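Local coordinates for protein acetate CoA-transferase subunit beta (Escherichia coli DH5[alpha], PDB 5DBN) that transfers coenzyme A from acetyl-CoA to acetoacetate or butanoate through a covalent enzyme-CoA intermediate, activating short-chain fatty acids for degradation, at residues G179-L183 against A201-A206; A125-V129 against L158-A163; R6-V11 against M166-E170; M139-A143 against V195-T199. All coordinates share one frame; numbering follows the deposited sequence.

Contact 1: G179-L183 against A201-A206; sequences GKMWL and ARFEVA
W182 pairs with E204 and L183 with V205 in parallel beta bridges. Three backbone hydrogen bonds hold the two strands. E204 N donates to M181 O (3.2 Å), L183 N donates to E204 O (2.9 Å), and A206 N donates to L183 O in a nearly straight bond (173° at the hydrogen).

The tight part is the side with L183, F203 and V205. F203 CD1 comes within 3.5 Å of L183 CB, and the two side chains run next to each other in the same direction. With CG of L183 anti to the backbone N (chi1 172°), the branch turns toward F203; CD2 meets F203 CE1 and, more loosely, V205 CG2. M181 adds to this packing. Its extended chain puts CG against F203 CB and brings SD to 3.9 Å from A201 CB. F174 meets the F203 ring edge to face, and helix 192-197 lies against L183 and V205.

The side with W182 and E204 is looser and nearer to solvent. E204 CB sits over one face of the six-membered W182 ring, 3.9 Å from its centroid, in a CH-pi contact displaced toward the rim. The A206 N lies in plane at the ring edge. The E204 carboxylate makes no salt bridge with K180: NZ of K180 is 5.8 Å from OE2 of E204. The end of R202 leads away from strand 180-186, and its NH1 forms a salt bridge with E105.

Parallel pairing of this kind closes the beta-alpha-beta unit made by strand 180-186, helix 192-197 and strand 204-205, which forms one end of the main mixed sheet.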
loop_
_atom_site.group_PDB
_atom_site.type_symbol
_atom_site.label_atom_id
_atom_site.label_comp_id
_atom_site.label_asym_id
_atom_site.label_seq_id
_atom_site.Cartn_x
_atom_site.Cartn_y
_atom_site.Cartn_z
ATOM N N GLY B 179 -8.146 -27.066 17.176
ATOM C CA GLY B 179 -9.246 -27.652 16.429
ATOM C C GLY B 179 -10.443 -28.039 17.278
ATOM O O GLY B 179 -11.578 -28.038 16.799
ATOM N N LYS B 180 -10.188 -28.359 18.542
ATOM C CA LYS B 180 -11.228 -28.835 19.455
ATOM C C LYS B 180 -11.860 -27.713 20.269
ATOM O O LYS B 180 -11.202 -26.738 20.633
ATOM C CB LYS B 180 -10.633 -29.894 20.381
ATOM C CG LYS B 180 -10.266 -31.172 19.652
ATOM C CD LYS B 180 -9.829 -32.271 20.599
ATOM C CE LYS B 180 -8.494 -31.919 21.248
ATOM N NZ LYS B 180 -7.416 -31.837 20.208
ATOM N N MET B 181 -13.147 -27.878 20.549
ATOM C CA MET B 181 -13.929 -26.900 21.289
ATOM C C MET B 181 -14.011 -27.287 22.761
ATOM O O MET B 181 -14.372 -28.416 23.094
ATOM C CB MET B 181 -15.330 -26.787 20.683
ATOM C CG MET B 181 -16.199 -25.700 21.282
ATOM S SD MET B 181 -17.838 -25.697 20.537
ATOM C CE MET B 181 -18.516 -24.192 21.231
ATOM N N TRP B 182 -13.672 -26.343 23.633
ATOM C CA TRP B 182 -13.640 -26.589 25.071
ATOM C C TRP B 182 -14.561 -25.647 25.833
ATOM O O TRP B 182 -14.509 -24.432 25.651
ATOM C CB TRP B 182 -12.208 -26.445 25.599
ATOM C CG TRP B 182 -11.324 -27.586 25.225
ATOM C CD1 TRP B 182 -10.547 -27.691 24.111
ATOM C CD2 TRP B 182 -11.123 -28.791 25.970
ATOM N NE1 TRP B 182 -9.877 -28.889 24.113
ATOM C CE2 TRP B 182 -10.213 -29.583 25.246
ATOM C CE3 TRP B 182 -11.627 -29.277 27.181
ATOM C CZ2 TRP B 182 -9.795 -30.835 25.691
ATOM C CZ3 TRP B 182 -11.212 -30.519 27.620
ATOM C CH2 TRP B 182 -10.304 -31.285 26.879
ATOM N N LEU B 183 -15.404 -26.221 26.685
ATOM C CA LEU B 183 -16.180 -25.438 27.636
ATOM C C LEU B 183 -15.284 -25.132 28.832
ATOM O O LEU B 183 -14.971 -26.021 29.624
ATOM C CB LEU B 183 -17.437 -26.190 28.075
ATOM C CG LEU B 183 -18.243 -25.558 29.214
ATOM C CD1 LEU B 183 -18.761 -24.185 28.818
ATOM C CD2 LEU B 183 -19.393 -26.465 29.622
ATOM N N ALA B 201 -23.569 -27.844 19.491
ATOM C CA ALA B 201 -22.163 -28.114 19.220
ATOM C C ALA B 201 -21.614 -29.179 20.163
ATOM O O ALA B 201 -21.975 -29.226 21.340
ATOM C CB ALA B 201 -21.351 -26.838 19.341
ATOM N N ARG B 202 -20.747 -30.038 19.636
ATOM C CA ARG B 202 -20.037 -31.015 20.454
ATOM C C ARG B 202 -18.825 -30.356 21.101
ATOM O O ARG B 202 -18.019 -29.724 20.415
ATOM C CB ARG B 202 -19.585 -32.217 19.622
ATOM C CG ARG B 202 -20.670 -32.894 18.808
ATOM C CD ARG B 202 -20.071 -34.040 18.004
ATOM N NE ARG B 202 -21.021 -34.648 17.076
ATOM C CZ ARG B 202 -21.279 -34.190 15.854
ATOM N NH1 ARG B 202 -20.669 -33.103 15.398
ATOM N NH2 ARG B 202 -22.155 -34.820 15.085
ATOM N N PHE B 203 -18.700 -30.490 22.417
ATOM C CA PHE B 203 -17.579 -29.892 23.133
ATOM C C PHE B 203 -17.184 -30.725 24.347
ATOM O O PHE B 203 -18.020 -31.398 24.951
ATOM C CB PHE B 203 -17.919 -28.464 23.570
ATOM C CG PHE B 203 -19.077 -28.379 24.523
ATOM C CD1 PHE B 203 -18.882 -28.524 25.886
ATOM C CD2 PHE B 203 -20.360 -28.144 24.055
ATOM C CE1 PHE B 203 -19.944 -28.444 26.765
ATOM C CE2 PHE B 203 -21.426 -28.061 24.929
ATOM C CZ PHE B 203 -21.218 -28.210 26.286
ATOM N N GLU B 204 -15.902 -30.672 24.691
ATOM C CA GLU B 204 -15.397 -31.323 25.891
ATOM C C GLU B 204 -15.339 -30.309 27.024
ATOM O O GLU B 204 -15.090 -29.124 26.797
ATOM C CB GLU B 204 -14.017 -31.938 25.647
ATOM C CG GLU B 204 -14.021 -33.068 24.628
ATOM C CD GLU B 204 -12.674 -33.755 24.504
ATOM O OE1 GLU B 204 -12.342 -34.577 25.385
ATOM O OE2 GLU B 204 -11.945 -33.466 23.529
ATOM N N VAL B 205 -15.582 -30.781 28.242
ATOM C CA VAL B 205 -15.575 -29.922 29.417
ATOM C C VAL B 205 -14.217 -30.002 30.103
ATOM O O VAL B 205 -13.669 -31.090 30.283
ATOM C CB VAL B 205 -16.686 -30.319 30.414
ATOM C CG1 VAL B 205 -16.724 -29.356 31.593
ATOM C CG2 VAL B 205 -18.040 -30.358 29.717
ATOM N N ALA B 206 -13.673 -28.846 30.471
ATOM C CA ALA B 206 -12.404 -28.791 31.186
ATOM C C ALA B 206 -12.524 -29.486 32.537
ATOM O O ALA B 206 -13.501 -29.290 33.259
ATOM C CB ALA B 206 -11.960 -27.353 31.369
#

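Contact 2: A125-V129 against L158-A163; sequences AMDLV and LTAQHA
The backbones come closest at M126 and T159, whose CA atoms are 5.5 Å apart, and they meet again at V129 and A163. One turn of helix 125-131 faces an irregular loop here. Within that loop, T159 and A160 both stand opposite L109 and form a classic beta bulge.

T159 CG2 is the methyl most surrounded by the helix: it lies near A125 CB (4.0 Å), M126 CG and V129 CG2. With CG2 anti to the backbone N, the methyl faces the helix; OG1, beside that N (chi1 -59°), bonds to N111. The M126 side chain crosses T159 obliquely, with CG 3.4 Å from T159 O and SD also close to that oxygen. V129 CG2 packs on A160 CB at 3.5 Å. At the far end A163 CB touches V129 O. One water donates to V129 O and to A163 O, at 3.1 Å each, and bridges the two backbones.

A125 lies about 7 Å, side chain to side chain, from the predicted active-site residue E46. The direct contact is mostly methyl and methylene groups. It is therefore held mainly by close packing, with no direct hydrogen bond between the two segments; polar links run through the water or to residues such as N111.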
loop_
_atom_site.group_PDB
_atom_site.type_symbol
_atom_site.label_atom_id
_atom_site.label_comp_id
_atom_site.label_asym_id
_atom_site.label_seq_id
_atom_site.Cartn_x
_atom_site.Cartn_y
_atom_site.Cartn_z
ATOM N N ALA B 125 -15.748 -7.380 8.451
ATOM C CA ALA B 125 -15.829 -8.477 9.411
ATOM C C ALA B 125 -14.937 -9.639 8.998
ATOM O O ALA B 125 -14.255 -10.237 9.835
ATOM C CB ALA B 125 -17.260 -8.949 9.562
ATOM N N MET B 126 -14.963 -9.975 7.712
ATOM C CA MET B 126 -14.167 -11.086 7.222
ATOM C C MET B 126 -12.689 -10.825 7.454
ATOM O O MET B 126 -12.018 -11.660 8.030
ATOM C CB MET B 126 -14.424 -11.345 5.739
ATOM C CG MET B 126 -15.867 -11.659 5.416
ATOM S SD MET B 126 -16.040 -12.540 3.851
ATOM C CE MET B 126 -17.814 -12.742 3.763
ATOM N N ASP B 127 -12.193 -9.662 7.049
ATOM C CA ASP B 127 -10.791 -9.314 7.282
ATOM C C ASP B 127 -10.444 -9.360 8.767
ATOM O O ASP B 127 -9.387 -9.858 9.153
ATOM C CB ASP B 127 -10.476 -7.926 6.723
ATOM C CG ASP B 127 -10.616 -7.860 5.218
ATOM O OD1 ASP B 127 -9.688 -8.301 4.507
ATOM O OD2 ASP B 127 -11.660 -7.366 4.743
ATOM N N LEU B 128 -11.341 -8.833 9.593
ATOM C CA LEU B 128 -11.126 -8.785 11.033
ATOM C C LEU B 128 -10.949 -10.180 11.642
ATOM O O LEU B 128 -10.048 -10.389 12.456
ATOM C CB LEU B 128 -12.283 -8.057 11.723
ATOM C CG LEU B 128 -12.182 -6.529 11.791
ATOM C CD1 LEU B 128 -13.522 -5.896 12.140
ATOM C CD2 LEU B 128 -11.123 -6.104 12.797
ATOM N N VAL B 129 -11.806 -11.129 11.272
ATOM C CA VAL B 129 -11.728 -12.463 11.868
ATOM C C VAL B 129 -10.588 -13.336 11.310
ATOM O O VAL B 129 -10.122 -14.230 12.013
ATOM C CB VAL B 129 -13.078 -13.230 11.729
ATOM C CG1 VAL B 129 -14.187 -12.480 12.452
ATOM C CG2 VAL B 129 -13.450 -13.446 10.285
ATOM N N LEU B 158 -21.173 -18.305 5.943
ATOM C CA LEU B 158 -20.033 -18.071 6.817
ATOM C C LEU B 158 -19.407 -16.699 6.604
ATOM O O LEU B 158 -19.373 -16.180 5.490
ATOM C CB LEU B 158 -18.964 -19.142 6.599
ATOM C CG LEU B 158 -19.349 -20.595 6.869
ATOM C CD1 LEU B 158 -18.151 -21.502 6.647
ATOM C CD2 LEU B 158 -19.887 -20.763 8.275
ATOM N N THR B 159 -18.933 -16.114 7.697
ATOM C CA THR B 159 -18.064 -14.950 7.641
ATOM C C THR B 159 -16.645 -15.439 7.381
ATOM O O THR B 159 -15.879 -14.824 6.639
ATOM C CB THR B 159 -18.115 -14.139 8.948
ATOM O OG1 THR B 159 -19.460 -13.715 9.194
ATOM C CG2 THR B 159 -17.204 -12.924 8.874
ATOM N N ALA B 160 -16.308 -16.559 8.013
ATOM C CA ALA B 160 -15.014 -17.199 7.833
ATOM C C ALA B 160 -15.069 -18.621 8.371
ATOM O O ALA B 160 -16.019 -18.993 9.058
ATOM C CB ALA B 160 -13.927 -16.412 8.532
ATOM N N GLN B 161 -14.049 -19.411 8.052
ATOM C CA GLN B 161 -13.959 -20.780 8.539
ATOM C C GLN B 161 -12.774 -20.933 9.487
ATOM O O GLN B 161 -11.695 -20.391 9.238
ATOM C CB GLN B 161 -13.833 -21.762 7.370
ATOM C CG GLN B 161 -12.620 -21.533 6.486
ATOM C CD GLN B 161 -12.516 -22.554 5.370
ATOM O OE1 GLN B 161 -13.437 -23.340 5.146
ATOM N NE2 GLN B 161 -11.389 -22.552 4.667
ATOM N N HIS B 162 -12.993 -21.663 10.578
ATOM C CA HIS B 162 -11.939 -21.992 11.536
ATOM C C HIS B 162 -11.216 -20.760 12.082
ATOM O O HIS B 162 -9.991 -20.763 12.203
ATOM C CB HIS B 162 -10.920 -22.927 10.881
ATOM C CG HIS B 162 -11.540 -24.006 10.047
ATOM N ND1 HIS B 162 -12.333 -24.999 10.581
ATOM C CD2 HIS B 162 -11.471 -24.253 8.718
ATOM C CE1 HIS B 162 -12.734 -25.806 9.614
ATOM N NE2 HIS B 162 -12.224 -25.377 8.475
ATOM N N ALA B 163 -11.976 -19.722 12.422
ATOM C CA ALA B 163 -11.399 -18.429 12.790
ATOM C C ALA B 163 -11.609 -18.053 14.259
ATOM O O ALA B 163 -10.848 -17.255 14.809
ATOM C CB ALA B 163 -11.976 -17.345 11.895
HETATM O O HOH W 1 -8.320 -16.466 13.134
#

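Contact 3: R6-V11 against M166-E170; sequences RIARRV and MLVTE
I7, R10 and V11 of helix 3-12 pack on V168 and its neighbours, a helix laid over one face of the main sheet of this alpha/beta fold. The helix runs roughly against strand 166-168: their axes are 9.6 Å apart at closest approach, and their directions differ by 146°.

R6 begins the contact at its margin. The edge of its guanidinium faces E170 CB, but NH2 of R6 stays 6.4 Å from OE2 of E170, and the salt bridge of R6 is with D2.

I7 has the largest share of the helix side. Its two branches separate: CG1 comes over the T169-E170 peptide, 3.4 Å from E170 N, while CG2 meets V168 O and V168 CG1. CD1 continues alongside the E170 side chain toward OE1, which bonds to H141 N. An alanine here is likely to open a gap between the helix and the T169-E170 turn, leaving V168 CG1 with less cover.

R10 follows one turn later. CG, anti to the backbone N (chi1 177°), lies on V168 CG1 at 3.9 Å; the bend at chi2 then carries the guanidinium toward M166. M166 CE sits over one face of that guanidinium, off toward the rim, and the two side chains cross at about a right angle. The polar end is held by salt bridges from NH2 to E185 and E14.

V11 completes the row and also touches I136 of strand 135-138. Its CG2 methyl touches CG2 of V168 at 3.9 Å.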
loop_
_atom_site.group_PDB
_atom_site.type_symbol
_atom_site.label_atom_id
_atom_site.label_comp_id
_atom_site.label_asym_id
_atom_site.label_seq_id
_atom_site.Cartn_x
_atom_site.Cartn_y
_atom_site.Cartn_z
ATOM N N ARG B 6 -23.171 -8.642 31.153
ATOM C CA ARG B 6 -22.312 -9.671 31.730
ATOM C C ARG B 6 -21.341 -10.196 30.674
ATOM O O ARG B 6 -20.163 -10.408 30.959
ATOM C CB ARG B 6 -23.124 -10.827 32.337
ATOM C CG ARG B 6 -23.970 -10.437 33.550
ATOM C CD ARG B 6 -24.844 -11.594 34.054
ATOM N NE ARG B 6 -25.857 -12.068 33.111
ATOM C CZ ARG B 6 -27.113 -11.628 33.066
ATOM N NH1 ARG B 6 -27.537 -10.696 33.913
ATOM N NH2 ARG B 6 -27.960 -12.133 32.179
ATOM N N ILE B 7 -21.838 -10.412 29.460
ATOM C CA ILE B 7 -20.989 -10.828 28.350
ATOM C C ILE B 7 -19.875 -9.804 28.122
ATOM O O ILE B 7 -18.695 -10.155 28.093
ATOM C CB ILE B 7 -21.804 -11.012 27.054
ATOM C CG1 ILE B 7 -22.808 -12.152 27.225
ATOM C CG2 ILE B 7 -20.883 -11.296 25.866
ATOM C CD1 ILE B 7 -23.859 -12.218 26.143
ATOM N N ALA B 8 -20.265 -8.544 27.949
ATOM C CA ALA B 8 -19.312 -7.463 27.723
ATOM C C ALA B 8 -18.305 -7.381 28.862
ATOM O O ALA B 8 -17.110 -7.185 28.640
ATOM C CB ALA B 8 -20.040 -6.140 27.570
ATOM N N ARG B 9 -18.803 -7.527 30.084
ATOM C CA ARG B 9 -17.961 -7.491 31.272
ATOM C C ARG B 9 -16.918 -8.607 31.237
ATOM O O ARG B 9 -15.741 -8.374 31.509
ATOM C CB ARG B 9 -18.825 -7.606 32.529
ATOM C CG ARG B 9 -18.067 -7.564 33.844
ATOM C CD ARG B 9 -19.040 -7.549 35.015
ATOM N NE ARG B 9 -18.367 -7.530 36.311
ATOM C CZ ARG B 9 -18.997 -7.430 37.479
ATOM N NH1 ARG B 9 -20.320 -7.341 37.522
ATOM N NH2 ARG B 9 -18.304 -7.420 38.611
ATOM N N ARG B 10 -17.350 -9.820 30.901
ATOM C CA ARG B 10 -16.431 -10.952 30.826
ATOM C C ARG B 10 -15.383 -10.774 29.725
ATOM O O ARG B 10 -14.204 -11.054 29.937
ATOM C CB ARG B 10 -17.202 -12.259 30.614
ATOM C CG ARG B 10 -16.310 -13.491 30.449
ATOM C CD ARG B 10 -15.366 -13.681 31.634
ATOM N NE ARG B 10 -14.357 -14.708 31.381
ATOM C CZ ARG B 10 -13.185 -14.483 30.791
ATOM N NH1 ARG B 10 -12.861 -13.268 30.368
ATOM N NH2 ARG B 10 -12.333 -15.482 30.611
ATOM N N VAL B 11 -15.813 -10.318 28.552
ATOM C CA VAL B 11 -14.891 -10.079 27.446
ATOM C C VAL B 11 -13.860 -9.017 27.822
ATOM O O VAL B 11 -12.682 -9.133 27.476
ATOM C CB VAL B 11 -15.641 -9.646 26.164
ATOM C CG1 VAL B 11 -14.663 -9.207 25.078
ATOM C CG2 VAL B 11 -16.519 -10.777 25.648
ATOM N N MET B 166 -12.425 -17.651 20.858
ATOM C CA MET B 166 -13.157 -17.548 22.114
ATOM C C MET B 166 -14.612 -17.164 21.867
ATOM O O MET B 166 -14.894 -16.214 21.135
ATOM C CB MET B 166 -12.484 -16.520 23.027
ATOM C CG MET B 166 -13.063 -16.435 24.431
ATOM S SD MET B 166 -12.234 -15.172 25.418
ATOM C CE MET B 166 -12.998 -15.414 27.020
ATOM N N LEU B 167 -15.527 -17.920 22.470
ATOM C CA LEU B 167 -16.953 -17.626 22.390
ATOM C C LEU B 167 -17.494 -17.344 23.787
ATOM O O LEU B 167 -17.405 -18.191 24.678
ATOM C CB LEU B 167 -17.709 -18.789 21.747
ATOM C CG LEU B 167 -19.234 -18.669 21.736
ATOM C CD1 LEU B 167 -19.668 -17.429 20.967
ATOM C CD2 LEU B 167 -19.866 -19.915 21.144
ATOM N N VAL B 168 -18.051 -16.149 23.968
ATOM C CA VAL B 168 -18.556 -15.714 25.265
ATOM C C VAL B 168 -20.055 -15.431 25.211
ATOM O O VAL B 168 -20.508 -14.551 24.477
ATOM C CB VAL B 168 -17.823 -14.450 25.756
ATOM C CG1 VAL B 168 -18.284 -14.067 27.158
ATOM C CG2 VAL B 168 -16.320 -14.667 25.738
ATOM N N THR B 169 -20.815 -16.193 25.994
ATOM C CA THR B 169 -22.251 -15.985 26.132
ATOM C C THR B 169 -22.584 -15.666 27.580
ATOM O O THR B 169 -21.714 -15.701 28.449
ATOM C CB THR B 169 -23.065 -17.214 25.678
ATOM O OG1 THR B 169 -22.966 -18.249 26.665
ATOM C CG2 THR B 169 -22.557 -17.741 24.342
ATOM N N GLU B 170 -23.847 -15.350 27.839
ATOM C CA GLU B 170 -24.276 -15.046 29.195
ATOM C C GLU B 170 -24.411 -16.326 30.014
ATOM O O GLU B 170 -24.687 -16.272 31.213
ATOM C CB GLU B 170 -25.600 -14.264 29.188
ATOM C CG GLU B 170 -26.874 -15.075 28.921
ATOM C CD GLU B 170 -27.023 -15.511 27.473
ATOM O OE1 GLU B 170 -26.113 -15.241 26.662
ATOM O OE2 GLU B 170 -28.067 -16.115 27.143
#

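Contact 4: M139-A143 against V195-T199; sequences MEHCA and VRAKT
T199 OG1 joins two groups at once. It accepts a hydrogen bond from H141 NE2 (2.6 Å, 149° at the hydrogen) and donates one to V195 O (2.7 Å). The hydroxyl lies only 3° out of the H141 ring plane. The V195 carbonyl belongs to the last turn of helix 192-197, so the histidine reaches that helix end through the threonine.

The ring gets there because CG of H141 is anti to the backbone N (chi1 -155°). H141 and T199 then cross at about a right angle. K198 O lies in plane at the same ring edge, 3.1 Å from H141 CD2, while K198 CB is 3.7 Å from that carbon. On the CE1 side, V195 CG1 is 4.1 Å away. K198 crosses the ring obliquely, and its extended chain leads its amine away from the contact. C142 SG adds a light touch on K198 CB at 4.1 Å.

A water supplies a second link, donating to H141 O and to K198 O at 2.9 Å each. The other ring nitrogen, ND1, bonds to T169 OG1, so both nitrogens of the buried imidazole are satisfied. A leucine in its place would probably leave T199 OG1 without its donor and T169 OG1 without one of its partners.

The contact ties the loop after strand 135-138 to the C-terminal end of helix 192-197. I150 of strand 150-151 and F174 of strand 172-177 pack against the histidine, and F174 also reaches V195.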
loop_
_atom_site.group_PDB
_atom_site.type_symbol
_atom_site.label_atom_id
_atom_site.label_comp_id
_atom_site.label_asym_id
_atom_site.label_seq_id
_atom_site.Cartn_x
_atom_site.Cartn_y
_atom_site.Cartn_z
ATOM N N MET B 139 -21.858 -13.019 22.158
ATOM C CA MET B 139 -23.148 -13.419 21.625
ATOM C C MET B 139 -24.088 -13.976 22.691
ATOM O O MET B 139 -23.639 -14.588 23.653
ATOM C CB MET B 139 -22.882 -14.487 20.562
ATOM C CG MET B 139 -23.983 -14.763 19.586
ATOM S SD MET B 139 -23.472 -16.067 18.445
ATOM C CE MET B 139 -23.471 -17.499 19.524
ATOM N N GLU B 140 -25.393 -13.779 22.515
ATOM C CA GLU B 140 -26.362 -14.452 23.373
ATOM C C GLU B 140 -26.343 -15.931 23.012
ATOM O O GLU B 140 -26.045 -16.284 21.873
ATOM C CB GLU B 140 -27.763 -13.856 23.222
ATOM C CG GLU B 140 -27.871 -12.413 23.703
ATOM C CD GLU B 140 -29.274 -11.848 23.567
ATOM O OE1 GLU B 140 -30.193 -12.606 23.185
ATOM O OE2 GLU B 140 -29.460 -10.645 23.852
ATOM N N HIS B 141 -26.643 -16.800 23.969
ATOM C CA HIS B 141 -26.522 -18.232 23.723
ATOM C C HIS B 141 -27.528 -18.705 22.671
ATOM O O HIS B 141 -27.173 -19.452 21.758
ATOM C CB HIS B 141 -26.705 -19.023 25.016
ATOM C CG HIS B 141 -26.029 -20.358 24.997
ATOM N ND1 HIS B 141 -24.775 -20.565 25.529
ATOM C CD2 HIS B 141 -26.423 -21.549 24.487
ATOM C CE1 HIS B 141 -24.432 -21.829 25.362
ATOM N NE2 HIS B 141 -25.413 -22.449 24.731
ATOM N N CYS B 142 -28.777 -18.268 22.810
ATOM C CA CYS B 142 -29.845 -18.660 21.892
ATOM C C CYS B 142 -30.478 -17.437 21.234
ATOM O O CYS B 142 -30.396 -16.325 21.757
ATOM C CB CYS B 142 -30.914 -19.467 22.630
ATOM S SG CYS B 142 -30.301 -20.994 23.367
ATOM N N ALA B 143 -31.118 -17.651 20.089
ATOM C CA ALA B 143 -31.789 -16.570 19.374
ATOM C C ALA B 143 -33.085 -16.191 20.077
ATOM O O ALA B 143 -33.491 -16.841 21.040
ATOM C CB ALA B 143 -32.064 -16.976 17.939
ATOM N N VAL B 195 -26.395 -25.793 29.711
ATOM C CA VAL B 195 -25.538 -25.399 28.597
ATOM C C VAL B 195 -25.561 -26.481 27.523
ATOM O O VAL B 195 -25.692 -26.185 26.335
ATOM C CB VAL B 195 -24.080 -25.147 29.054
ATOM C CG1 VAL B 195 -23.181 -24.830 27.861
ATOM C CG2 VAL B 195 -24.028 -24.019 30.072
ATOM N N ARG B 196 -25.438 -27.732 27.951
ATOM C CA ARG B 196 -25.481 -28.867 27.036
ATOM C C ARG B 196 -26.809 -28.879 26.281
ATOM O O ARG B 196 -26.843 -29.060 25.065
ATOM C CB ARG B 196 -25.296 -30.179 27.802
ATOM C CG ARG B 196 -24.844 -31.337 26.937
ATOM C CD ARG B 196 -23.337 -31.524 27.000
ATOM N NE ARG B 196 -22.918 -32.135 28.259
ATOM C CZ ARG B 196 -21.671 -32.504 28.535
ATOM N NH1 ARG B 196 -20.706 -32.327 27.640
ATOM N NH2 ARG B 196 -21.389 -33.055 29.709
ATOM N N ALA B 197 -27.897 -28.678 27.017
ATOM C CA ALA B 197 -29.238 -28.659 26.442
ATOM C C ALA B 197 -29.407 -27.505 25.452
ATOM O O ALA B 197 -30.087 -27.641 24.436
ATOM C CB ALA B 197 -30.281 -28.563 27.545
ATOM N N LYS B 198 -28.794 -26.368 25.761
ATOM C CA LYS B 198 -28.937 -25.167 24.942
ATOM C C LYS B 198 -27.858 -25.063 23.860
ATOM O O LYS B 198 -27.768 -24.053 23.164
ATOM C CB LYS B 198 -28.889 -23.927 25.839
ATOM C CG LYS B 198 -30.123 -23.725 26.706
ATOM C CD LYS B 198 -29.985 -22.482 27.575
ATOM C CE LYS B 198 -31.315 -22.054 28.172
ATOM N NZ LYS B 198 -31.155 -21.011 29.224
ATOM N N THR B 199 -27.059 -26.119 23.712
ATOM C CA THR B 199 -25.958 -26.145 22.747
ATOM C C THR B 199 -25.965 -27.409 21.886
ATOM O O THR B 199 -25.967 -28.524 22.413
ATOM C CB THR B 199 -24.591 -26.038 23.462
ATOM O OG1 THR B 199 -24.576 -24.879 24.304
ATOM C CG2 THR B 199 -23.449 -25.946 22.453
HETATM O O HOH W 2 -27.056 -22.253 21.024
#

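Contacts 2, 3 and 4 are buried, while contact 1 is only partly so, lying at the end of the main sheet. Contacts 1 and 3 both involve that sheet. The former adds an outer strand by backbone bonding, whereas the latter covers a face with mostly apolar groups and the flat end of an arginine. Contact 4 meets contact 1 through helix 192-197, where R196 packs on V205, and meets contact 3 through a probable V168 O to M139 N hydrogen bond. Contact 4 is the one with a side-chain hydrogen bond across its segments. Contact 2 lies on the opposite side of the chain's centre from contact 3, near the predicted active-site residue, and is mainly apolar with a water bridge.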